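Local coordinates for maleylpyruvate isomerase (Ralstonia sp., PDB 2V6K), which catalyses the glutathione-dependent isomerisation of maleylpyruvate to fumarylpyruvate in naphthalene degradation, working as a homodimer of the zeta class of glutathione transferases, at residues 171-176 / 181-186; 18-23 / 72-77. All coordinates share one frame; numbering follows the deposited sequence.

Contact 1 of 2, residues 171-176 / 181-186; sequences PQVESA and VDLTPY
Ala176 is met by the returning chain twice, through its backbone and through its methyl. Its O accepts a hydrogen bond from Val181 N at 3.0 Å, nearly straight at 171°, tying the last turn of the helix to a residue five positions on. Val181 crowds the acceptor: its CG2 comes to 3.4 Å from Ala176 O, and its CB stands 4.0 Å from Ala176 CB. Ala176 CB is packed between Val181 CB and Leu183 CD2, a place a methyl suits.

The chain here leaves helix 164-178 of the all-helical C-terminal domain of the glutathione transferase fold and turns back beside it before entering helix 187-196. Leu183 points from the loop to the helix. Its CG lies anti to the carbonyl carbon (chi1 -65°), and its two methyls part company: CD2 packs on Ala176 CB at 3.9 Å, while CD1 reaches Val173 CG1 one turn earlier, also at 3.9 Å. Val173 offers that branch because CG1 is anti to its backbone N (chi1 177°), and its side chain also touches Ile189 and Asp193 of helix 187-196. Branched apolar ends suit both residues, since each can meet more than one neighbour in this buried contact.

On the exposed side, Asp182 shapes the loop. Its OD1 receives Thr184 N at 3.0 Å from above the carboxylate plane, an Asx turn, and accepts a second hydrogen bond, from Thr184 OG1 at 2.7 Å, through its syn lone pair, so two donors of one residue grip OD1. A type I turn from Leu183 brings Tyr186 to the N-cap position of the next helix.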
loop_
_atom_site.group_PDB
_atom_site.type_symbol
_atom_site.label_atom_id
_atom_site.label_comp_id
_atom_site.label_asym_id
_atom_site.label_seq_id
_atom_site.Cartn_x
_atom_site.Cartn_y
_atom_site.Cartn_z
ATOM N N PRO A 171 9.415 -3.334 11.211
ATOM C CA PRO A 171 10.420 -3.206 10.153
ATOM C C PRO A 171 10.648 -1.766 9.705
ATOM O O PRO A 171 11.765 -1.403 9.339
ATOM C CB PRO A 171 9.838 -4.040 9.009
ATOM C CG PRO A 171 8.925 -5.009 9.690
ATOM C CD PRO A 171 8.299 -4.193 10.786
ATOM N N GLN A 172 9.610 -0.938 9.760
ATOM C CA GLN A 172 9.755 0.460 9.366
ATOM C C GLN A 172 10.637 1.240 10.344
ATOM O O GLN A 172 11.399 2.129 9.929
ATOM C CB GLN A 172 8.389 1.123 9.197
ATOM C CG GLN A 172 8.467 2.484 8.524
ATOM C CD GLN A 172 9.096 2.403 7.152
ATOM O OE1 GLN A 172 8.484 1.909 6.204
ATOM N NE2 GLN A 172 10.336 2.890 7.038
ATOM N N VAL A 173 10.548 0.909 11.633
ATOM C CA VAL A 173 11.407 1.532 12.635
ATOM C C VAL A 173 12.859 1.099 12.402
ATOM O O VAL A 173 13.778 1.906 12.534
ATOM C CB VAL A 173 10.946 1.198 14.067
ATOM C CG1 VAL A 173 11.904 1.788 15.085
ATOM C CG2 VAL A 173 9.550 1.735 14.308
ATOM N N GLU A 174 13.058 -0.164 12.035
ATOM C CA GLU A 174 14.391 -0.659 11.729
ATOM C C GLU A 174 14.999 0.110 10.548
ATOM O O GLU A 174 16.176 0.493 10.588
ATOM C CB GLU A 174 14.357 -2.176 11.488
ATOM C CG GLU A 174 15.649 -2.786 10.944
ATOM C CD GLU A 174 16.819 -2.715 11.909
ATOM O OE1 GLU A 174 16.600 -2.603 13.135
ATOM O OE2 GLU A 174 17.971 -2.786 11.431
ATOM N N SER A 175 14.196 0.359 9.513
ATOM C CA SER A 175 14.652 1.146 8.368
ATOM C C SER A 175 14.986 2.579 8.784
ATOM O O SER A 175 16.001 3.139 8.354
ATOM C CB SER A 175 13.602 1.139 7.252
ATOM O OG SER A 175 14.050 1.897 6.134
ATOM N N ALA A 176 14.145 3.166 9.631
ATOM C CA ALA A 176 14.413 4.503 10.172
ATOM C C ALA A 176 15.784 4.569 10.840
ATOM O O ALA A 176 16.537 5.527 10.644
ATOM C CB ALA A 176 13.322 4.909 11.155
ATOM N N VAL A 181 17.324 8.346 11.022
ATOM C CA VAL A 181 16.200 9.230 11.301
ATOM C C VAL A 181 16.101 9.436 12.807
ATOM O O VAL A 181 16.149 8.471 13.572
ATOM C CB VAL A 181 14.882 8.617 10.780
ATOM C CG1 VAL A 181 13.701 9.547 11.043
ATOM C CG2 VAL A 181 15.000 8.296 9.297
ATOM N N ASP A 182 15.965 10.691 13.223
ATOM C CA ASP A 182 15.738 11.016 14.625
ATOM C C ASP A 182 14.365 10.508 15.050
ATOM O O ASP A 182 13.337 10.959 14.537
ATOM C CB ASP A 182 15.838 12.528 14.842
ATOM C CG ASP A 182 15.710 12.925 16.304
ATOM O OD1 ASP A 182 15.769 12.039 17.187
ATOM O OD2 ASP A 182 15.563 14.138 16.567
ATOM N N LEU A 183 14.363 9.553 15.976
ATOM C CA LEU A 183 13.118 8.958 16.462
ATOM C C LEU A 183 12.629 9.581 17.766
ATOM O O LEU A 183 11.588 9.186 18.285
ATOM C CB LEU A 183 13.259 7.439 16.614
ATOM C CG LEU A 183 13.490 6.678 15.306
ATOM C CD1 LEU A 183 13.749 5.203 15.589
ATOM C CD2 LEU A 183 12.305 6.843 14.372
ATOM N N THR A 184 13.353 10.573 18.280
ATOM C CA THR A 184 12.928 11.255 19.504
ATOM C C THR A 184 11.464 11.734 19.458
ATOM O O THR A 184 10.752 11.591 20.448
ATOM C CB THR A 184 13.867 12.423 19.880
ATOM O OG1 THR A 184 15.222 11.969 19.850
ATOM C CG2 THR A 184 13.552 12.951 21.285
ATOM N N PRO A 185 11.012 12.320 18.325
ATOM C CA PRO A 185 9.624 12.800 18.288
ATOM C C PRO A 185 8.525 11.743 18.381
ATOM O O PRO A 185 7.348 12.106 18.453
ATOM C CB PRO A 185 9.534 13.499 16.926
ATOM C CG PRO A 185 10.944 13.849 16.594
ATOM C CD PRO A 185 11.724 12.674 17.082
ATOM N N TYR A 186 8.897 10.465 18.380
ATOM C CA TYR A 186 7.915 9.376 18.308
ATOM C C TYR A 186 8.011 8.417 19.492
ATOM O O TYR A 186 8.286 7.235 19.308
ATOM C CB TYR A 186 8.051 8.624 16.973
ATOM C CG TYR A 186 8.236 9.566 15.813
ATOM C CD1 TYR A 186 7.203 10.401 15.407
ATOM C CD2 TYR A 186 9.453 9.645 15.141
ATOM C CE1 TYR A 186 7.367 11.292 14.373
ATOM C CE2 TYR A 186 9.626 10.537 14.087
ATOM C CZ TYR A 186 8.575 11.353 13.714
ATOM O OH TYR A 186 8.721 12.245 12.677
#

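Contact 2 of 2, residues 18-23 / 72-77; sequences RIALNL and EWLEEQ
Within the thioredoxin-like N-terminal domain, segments 18-23 and 72-77 of helices 12-24 and 67-77 meet through Leu74, which is set against Leu21 and Ala20. The backbones come closest at these leucines, with Leu21 CA 7.6 Å from Leu74 CA. Leu74 points toward the partner helix and puts both methyls to work. CD1 lies 3.8 Å from Leu21 CD2 and also rests 4.1 Å from Ala20 CB; CD2 meets the same Leu21 CD2 at 3.8 Å, so that this one methyl sits against both prongs of the Leu74 fork. The two leucine side chains run at about a right angle to each other.

Leu21 starts off along the flank of its helix, and its CG, anti to the carbonyl carbon (chi1 -72°), carries CD2 round to the neighbour. The same side chain touches Leu5 of strand 4-7, so the helix pair is joined to the central sheet, as helices flanking the sheet are in this fold. Ala20 fits a place with neighbours on two fronts: its short side chain meets Leu74 and also Cys167 of helix 164-178 in the C-terminal domain.

The glutamates of 72-77 lie off this apolar contact. Glu75 pairs with Lys24 through a salt bridge that again spans the two helices, whereas Glu76, directed elsewhere, forms a salt bridge with Arg91 of the second subunit.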
loop_
_atom_site.group_PDB
_atom_site.type_symbol
_atom_site.label_atom_id
_atom_site.label_comp_id
_atom_site.label_asym_id
_atom_site.label_seq_id
_atom_site.Cartn_x
_atom_site.Cartn_y
_atom_site.Cartn_z
ATOM N N ARG A 18 7.677 -12.126 7.813
ATOM C CA ARG A 18 8.241 -13.071 8.778
ATOM C C ARG A 18 7.598 -12.911 10.147
ATOM O O ARG A 18 7.331 -13.905 10.822
ATOM C CB ARG A 18 9.763 -12.936 8.891
ATOM C CG ARG A 18 10.522 -13.437 7.669
ATOM C CD ARG A 18 12.034 -13.476 7.897
ATOM N NE ARG A 18 12.628 -12.214 8.353
ATOM C CZ ARG A 18 13.373 -11.399 7.603
ATOM N NH1 ARG A 18 13.608 -11.665 6.318
ATOM N NH2 ARG A 18 13.878 -10.300 8.145
ATOM N N ILE A 19 7.339 -11.670 10.562
ATOM C CA ILE A 19 6.684 -11.446 11.855
ATOM C C ILE A 19 5.309 -12.106 11.868
ATOM O O ILE A 19 4.972 -12.816 12.813
ATOM C CB ILE A 19 6.549 -9.949 12.214
ATOM C CG1 ILE A 19 7.923 -9.282 12.350
ATOM C CG2 ILE A 19 5.762 -9.788 13.514
ATOM C CD1 ILE A 19 7.874 -7.748 12.309
ATOM N N ALA A 20 4.526 -11.880 10.819
ATOM C CA ALA A 20 3.175 -12.439 10.737
ATOM C C ALA A 20 3.203 -13.968 10.748
ATOM O O ALA A 20 2.433 -14.600 11.478
ATOM C CB ALA A 20 2.456 -11.919 9.501
ATOM N N LEU A 21 4.092 -14.565 9.956
ATOM C CA LEU A 21 4.240 -16.021 9.938
ATOM C C LEU A 21 4.602 -16.558 11.314
ATOM O O LEU A 21 4.029 -17.553 11.758
ATOM C CB LEU A 21 5.287 -16.455 8.906
ATOM C CG LEU A 21 4.874 -16.326 7.438
ATOM C CD1 LEU A 21 6.098 -16.308 6.557
ATOM C CD2 LEU A 21 3.955 -17.465 7.039
ATOM N N ASN A 22 5.542 -15.899 11.988
ATOM C CA ASN A 22 5.972 -16.342 13.315
ATOM C C ASN A 22 4.871 -16.204 14.356
ATOM O O ASN A 22 4.706 -17.085 15.204
ATOM C CB ASN A 22 7.223 -15.591 13.779
ATOM C CG ASN A 22 8.441 -15.902 12.939
ATOM O OD1 ASN A 22 8.410 -16.771 12.067
ATOM N ND2 ASN A 22 9.526 -15.177 13.193
ATOM N N LEU A 23 4.105 -15.118 14.290
ATOM C CA LEU A 23 3.000 -14.940 15.226
ATOM C C LEU A 23 1.967 -16.049 15.065
ATOM O O LEU A 23 1.386 -16.509 16.050
ATOM C CB LEU A 23 2.351 -13.565 15.061
ATOM C CG LEU A 23 3.135 -12.384 15.641
ATOM C CD1 LEU A 23 2.570 -11.074 15.125
ATOM C CD2 LEU A 23 3.114 -12.405 17.166
ATOM N N GLU A 72 -3.067 -10.646 4.989
ATOM C CA GLU A 72 -4.523 -10.795 5.112
ATOM C C GLU A 72 -4.960 -12.251 4.904
ATOM O O GLU A 72 -5.857 -12.746 5.600
ATOM C CB GLU A 72 -5.246 -9.881 4.124
ATOM C CG GLU A 72 -5.093 -8.392 4.401
ATOM C CD GLU A 72 -6.224 -7.791 5.221
ATOM O OE1 GLU A 72 -7.128 -8.526 5.681
ATOM O OE2 GLU A 72 -6.218 -6.552 5.378
ATOM N N TRP A 73 -4.318 -12.933 3.957
ATOM C CA TRP A 73 -4.564 -14.357 3.707
ATOM C C TRP A 73 -4.192 -15.213 4.923
ATOM O O TRP A 73 -4.966 -16.084 5.331
ATOM C CB TRP A 73 -3.827 -14.783 2.431
ATOM C CG TRP A 73 -3.897 -16.236 2.057
ATOM C CD1 TRP A 73 -4.863 -16.849 1.314
ATOM C CD2 TRP A 73 -2.936 -17.247 2.382
ATOM N NE1 TRP A 73 -4.569 -18.187 1.166
ATOM C CE2 TRP A 73 -3.390 -18.454 1.812
ATOM C CE3 TRP A 73 -1.732 -17.246 3.103
ATOM C CZ2 TRP A 73 -2.687 -19.657 1.946
ATOM C CZ3 TRP A 73 -1.033 -18.443 3.236
ATOM C CH2 TRP A 73 -1.514 -19.626 2.659
ATOM N N LEU A 74 -3.027 -14.950 5.516
ATOM C CA LEU A 74 -2.615 -15.655 6.736
ATOM C C LEU A 74 -3.614 -15.474 7.863
ATOM O O LEU A 74 -3.916 -16.427 8.581
ATOM C CB LEU A 74 -1.246 -15.172 7.216
ATOM C CG LEU A 74 -0.025 -15.590 6.409
ATOM C CD1 LEU A 74 1.199 -14.892 6.965
ATOM C CD2 LEU A 74 0.164 -17.101 6.477
ATOM N N GLU A 75 -4.124 -14.256 8.028
ATOM C CA GLU A 75 -5.073 -13.973 9.098
ATOM C C GLU A 75 -6.334 -14.826 8.961
ATOM O O GLU A 75 -6.858 -15.333 9.955
ATOM C CB GLU A 75 -5.417 -12.477 9.122
ATOM C CG GLU A 75 -6.577 -12.105 10.038
ATOM C CD GLU A 75 -6.312 -12.351 11.515
ATOM O OE1 GLU A 75 -5.177 -12.719 11.901
ATOM O OE2 GLU A 75 -7.261 -12.159 12.297
ATOM N N GLU A 76 -6.801 -14.999 7.728
ATOM C CA GLU A 76 -8.017 -15.763 7.463
ATOM C C GLU A 76 -7.770 -17.274 7.514
ATOM O O GLU A 76 -8.620 -18.036 7.982
ATOM C CB GLU A 76 -8.609 -15.340 6.113
ATOM C CG GLU A 76 -10.009 -15.878 5.826
ATOM C CD GLU A 76 -10.020 -16.923 4.728
ATOM O OE1 GLU A 76 -9.197 -17.861 4.780
ATOM O OE2 GLU A 76 -10.858 -16.803 3.807
ATOM N N GLN A 77 -6.602 -17.701 7.040
ATOM C CA GLN A 77 -6.271 -19.123 6.925
ATOM C C GLN A 77 -5.848 -19.754 8.244
ATOM O O GLN A 77 -6.098 -20.943 8.475
ATOM C CB GLN A 77 -5.163 -19.327 5.887
ATOM C CG GLN A 77 -5.610 -19.108 4.448
ATOM C CD GLN A 77 -6.476 -20.232 3.927
ATOM O OE1 GLN A 77 -7.680 -20.068 3.739
ATOM N NE2 GLN A 77 -5.869 -21.389 3.703
#

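In the fold
The contacts belong to different domains and lie on opposite sides of the chain's centre, with about 24 Å between the centres of contact 1 and contact 2. Their helices nevertheless meet at the domain boundary, where Pro171 CD of contact 1 packs on Ile19 CD1 of contact 2 at 3.9 Å. The side chain of Ala176 lies about 12 Å from the bound dicarboxyethyl glutathione, and that of Ala20 also about 12 Å from it. Glutathione-binding residues are nearer: Ala176 is about 7 Å from Arg178 and about 8 Å from Ile105, side chain to side chain, and Ala20 about 8 Å from Ser67. Arg178 lies on the helix of contact 1, and Ser67 starts helix 67-77 of contact 2.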